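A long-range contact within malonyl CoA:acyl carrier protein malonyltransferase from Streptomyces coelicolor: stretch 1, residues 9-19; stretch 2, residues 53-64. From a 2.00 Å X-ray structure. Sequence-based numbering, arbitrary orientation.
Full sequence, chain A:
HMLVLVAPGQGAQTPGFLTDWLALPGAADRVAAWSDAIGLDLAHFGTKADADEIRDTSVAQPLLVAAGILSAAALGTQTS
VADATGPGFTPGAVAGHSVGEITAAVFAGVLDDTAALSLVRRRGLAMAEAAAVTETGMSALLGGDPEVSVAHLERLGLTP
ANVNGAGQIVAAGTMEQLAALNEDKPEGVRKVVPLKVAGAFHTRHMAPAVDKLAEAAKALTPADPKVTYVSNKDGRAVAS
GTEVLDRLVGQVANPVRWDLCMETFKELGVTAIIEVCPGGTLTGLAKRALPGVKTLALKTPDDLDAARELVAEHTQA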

# COMPACT_ATOMS: atom_id res chain seq x y z
N GLY A 9 1.59 -0.16 2.57
CA GLY A 9 0.38 0.63 2.72
C GLY A 9 0.20 1.12 4.14
O GLY A 9 1.11 1.00 4.96
N GLN A 10 -0.98 1.67 4.44
CA GLN A 10 -1.27 2.20 5.78
C GLN A 10 -0.99 1.19 6.89
O GLN A 10 -1.29 0.00 6.76
CB GLN A 10 -2.72 2.67 5.88
CG GLN A 10 -2.98 4.01 5.23
CD GLN A 10 -4.28 4.64 5.68
OE1 GLN A 10 -4.49 4.87 6.88
NE2 GLN A 10 -5.16 4.93 4.74
N GLY A 11 -0.44 1.70 7.99
CA GLY A 11 -0.12 0.84 9.11
C GLY A 11 1.38 0.66 9.21
O GLY A 11 1.92 0.42 10.29
N ALA A 12 2.06 0.78 8.07
CA ALA A 12 3.51 0.62 8.02
C ALA A 12 4.27 1.79 8.64
O ALA A 12 5.36 1.62 9.18
CB ALA A 12 3.96 0.42 6.57
N GLN A 13 3.69 2.98 8.57
CA GLN A 13 4.34 4.17 9.11
C GLN A 13 4.35 4.22 10.64
O GLN A 13 3.41 3.78 11.30
CB GLN A 13 3.65 5.44 8.58
CG GLN A 13 2.40 5.85 9.32
CD GLN A 13 1.16 5.04 8.96
OE1 GLN A 13 1.23 4.02 8.26
NE2 GLN A 13 0.01 5.49 9.45
N THR A 14 5.43 4.76 11.19
CA THR A 14 5.58 4.91 12.64
C THR A 14 6.21 6.28 12.91
O THR A 14 6.87 6.84 12.04
CB THR A 14 6.48 3.82 13.26
OG1 THR A 14 7.75 3.81 12.60
CG2 THR A 14 5.81 2.46 13.14
N PRO A 15 6.02 6.82 14.12
CA PRO A 15 6.59 8.13 14.47
C PRO A 15 8.09 8.24 14.22
O PRO A 15 8.86 7.38 14.63
CB PRO A 15 6.25 8.26 15.96
CG PRO A 15 4.97 7.50 16.08
CD PRO A 15 5.27 6.26 15.26
N GLY A 16 8.48 9.30 13.52
CA GLY A 16 9.89 9.55 13.22
C GLY A 16 10.59 8.64 12.23
O GLY A 16 11.81 8.72 12.08
N PHE A 17 9.85 7.78 11.54
CA PHE A 17 10.46 6.85 10.60
C PHE A 17 11.22 7.46 9.42
O PHE A 17 12.12 6.83 8.87
CB PHE A 17 9.41 5.86 10.07
CG PHE A 17 8.65 6.35 8.87
CD1 PHE A 17 9.09 6.02 7.58
CD2 PHE A 17 7.51 7.13 9.01
CE1 PHE A 17 8.39 6.47 6.46
CE2 PHE A 17 6.81 7.58 7.89
CZ PHE A 17 7.25 7.25 6.61
N LEU A 18 10.87 8.68 9.04
CA LEU A 18 11.51 9.33 7.90
C LEU A 18 12.78 10.11 8.27
O LEU A 18 13.55 10.51 7.40
CB LEU A 18 10.51 10.27 7.22
CG LEU A 18 10.73 10.67 5.76
CD1 LEU A 18 10.75 9.44 4.87
CD2 LEU A 18 9.62 11.63 5.33
N THR A 19 12.99 10.32 9.57
CA THR A 19 14.14 11.08 10.07
C THR A 19 15.48 10.83 9.38
O THR A 19 16.07 11.75 8.81
CB THR A 19 14.32 10.87 11.59
OG1 THR A 19 13.11 11.19 12.27
CG2 THR A 19 15.43 11.76 12.12
N GLU A 53 -1.09 11.83 15.09
CA GLU A 53 -0.99 12.68 13.90
C GLU A 53 -0.78 11.89 12.62
O GLU A 53 -1.35 12.24 11.58
CB GLU A 53 0.15 13.69 14.04
CG GLU A 53 -0.02 14.67 15.18
CD GLU A 53 1.19 15.58 15.33
OE1 GLU A 53 1.40 16.45 14.45
OE2 GLU A 53 1.93 15.40 16.32
N ILE A 54 0.02 10.83 12.67
CA ILE A 54 0.27 10.06 11.46
C ILE A 54 -0.73 8.94 11.23
O ILE A 54 -0.63 8.20 10.25
CB ILE A 54 1.70 9.48 11.44
CG1 ILE A 54 1.91 8.50 12.59
CG2 ILE A 54 2.70 10.62 11.54
CD1 ILE A 54 3.30 7.89 12.62
N ARG A 55 -1.71 8.82 12.12
CA ARG A 55 -2.75 7.82 11.97
C ARG A 55 -3.81 8.46 11.09
O ARG A 55 -4.67 7.79 10.52
CB ARG A 55 -3.34 7.45 13.34
CG ARG A 55 -4.44 6.40 13.30
CD ARG A 55 -4.59 5.78 14.68
NE ARG A 55 -5.84 5.06 14.85
CZ ARG A 55 -6.11 4.30 15.91
NH1 ARG A 55 -5.22 4.18 16.88
NH2 ARG A 55 -7.27 3.67 16.00
N ASP A 56 -3.73 9.79 10.98
CA ASP A 56 -4.62 10.59 10.15
C ASP A 56 -4.50 10.03 8.73
O ASP A 56 -3.46 10.18 8.09
CB ASP A 56 -4.16 12.05 10.19
CG ASP A 56 -5.04 12.98 9.38
OD1 ASP A 56 -5.71 12.52 8.43
OD2 ASP A 56 -5.05 14.19 9.70
N THR A 57 -5.55 9.39 8.24
CA THR A 57 -5.51 8.82 6.90
C THR A 57 -5.16 9.82 5.80
O THR A 57 -4.54 9.45 4.80
CB THR A 57 -6.84 8.09 6.57
OG1 THR A 57 -6.77 7.53 5.25
CG2 THR A 57 -8.01 9.06 6.64
N SER A 58 -5.54 11.08 5.96
CA SER A 58 -5.23 12.09 4.94
C SER A 58 -3.74 12.43 4.97
O SER A 58 -3.18 12.93 3.98
CB SER A 58 -6.07 13.35 5.16
OG SER A 58 -5.80 13.96 6.41
N VAL A 59 -3.09 12.14 6.09
CA VAL A 59 -1.67 12.39 6.26
C VAL A 59 -0.86 11.14 5.92
O VAL A 59 0.12 11.20 5.17
CB VAL A 59 -1.33 12.80 7.73
CG1 VAL A 59 0.18 12.80 7.94
CG2 VAL A 59 -1.89 14.19 8.02
N ALA A 60 -1.28 10.00 6.46
CA ALA A 60 -0.58 8.74 6.23
C ALA A 60 -0.36 8.37 4.77
O ALA A 60 0.74 7.94 4.40
CB ALA A 60 -1.31 7.60 6.95
N GLN A 61 -1.38 8.52 3.94
CA GLN A 61 -1.23 8.14 2.54
C GLN A 61 -0.12 8.90 1.80
O GLN A 61 0.79 8.28 1.25
CB GLN A 61 -2.59 8.24 1.82
CG GLN A 61 -3.57 7.21 2.39
CD GLN A 61 -4.80 6.98 1.54
OE1 GLN A 61 -4.75 7.11 0.32
NE2 GLN A 61 -5.90 6.61 2.18
N PRO A 62 -0.17 10.25 1.78
CA PRO A 62 0.91 10.95 1.07
C PRO A 62 2.29 10.75 1.71
O PRO A 62 3.31 10.72 1.02
CB PRO A 62 0.47 12.42 1.10
CG PRO A 62 -0.42 12.49 2.32
CD PRO A 62 -1.21 11.19 2.22
N LEU A 63 2.33 10.62 3.03
CA LEU A 63 3.59 10.40 3.73
C LEU A 63 4.23 9.09 3.29
O LEU A 63 5.43 9.02 3.05
CB LEU A 63 3.36 10.39 5.25
CG LEU A 63 4.58 10.10 6.14
CD1 LEU A 63 5.69 11.10 5.87
CD2 LEU A 63 4.14 10.18 7.60
N LEU A 64 3.42 8.04 3.20
CA LEU A 64 3.91 6.73 2.78
C LEU A 64 4.45 6.76 1.36
O LEU A 64 5.49 6.16 1.08
CB LEU A 64 2.79 5.68 2.88
CG LEU A 64 2.48 5.18 4.30
CD1 LEU A 64 1.16 4.43 4.33
CD2 LEU A 64 3.62 4.29 4.77

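Contact between an irregular, turn-rich segment (residues 9-19) and a segment that carries a helix from Thr 57 through Leu 64; the two bury 582 Å² between them, both sides summed. Hydrogen bonding across the contact centres on Gln 13, whose CA-to-CB bond points toward the helical stretch. Its side chain folds back (chi1 p, chi2 m) so that the two ends of the amide serve different partners: NE2 donates to the backbone oxygen of Ile 54, with Gln 13 NE2 to Ile 54 O at 2.9 Å and an N-H...O angle of 148°, while within its own stretch Gly 11 N donates to Gln 13 OE1 at 2.9 Å. One amide thus ties the Gly 9-Ala 12 type II turn to the chain just before the helix. The same amide packs against the helix, with Gln 13 NE2 3.5 Å from Ala 60 CB.

A second polar cluster lies around Gln 10, whose side chain starts sideways but ends nearer the helix. As modelled, Gln 10 NE2 is 3.1 Å from Thr 57 OG1 and 3.2 Å from Gln 61 NE2; the amide is probably turned over, so its hydrogen bonding is left open. Within the helix, Gln 61 NE2 donates weakly to Thr 57 OG1 at 3.3 Å.

Apolar contacts extend along the segment. Leu 64, the residue with the most area covered, brings its side-chain end against the first turn: Leu 64 CD1 lies 3.5 Å from both Gly 9 C and Gln 10 N, and Leu 64 CD2 lies 4.3 Å from Ala 12 CB. The CA-to-CB bond of Ile 54 points toward the other stretch, and its extended chi2 (t) carries CD1 to the Thr 14-Pro 15 peptide, 3.3 Å from both Thr 14 C and Pro 15 N; Pro 15 CD is 3.7 Å from Ile 54 CD1. Leu 63 receives two side chains, with Phe 17 CE2 to Leu 63 CD2 at 3.7 Å and Leu 18 CD2 to Leu 63 CD1 at 4.0 Å. Leu 63 CD2 meets the Phe 17 ring at its edge, near the ring plane, so this is not face packing.

Local bonds shape both partners. Ala 12 N to Gly 9 O (3.3 Å) and Phe 17 N to Thr 14 O (3.2 Å) close type II turns. At the helix start, Asp 56 OD1 accepts the capping bond from Ser 58 N at 2.9 Å and a very short hydrogen bond from Ser 58 OG at 2.5 Å.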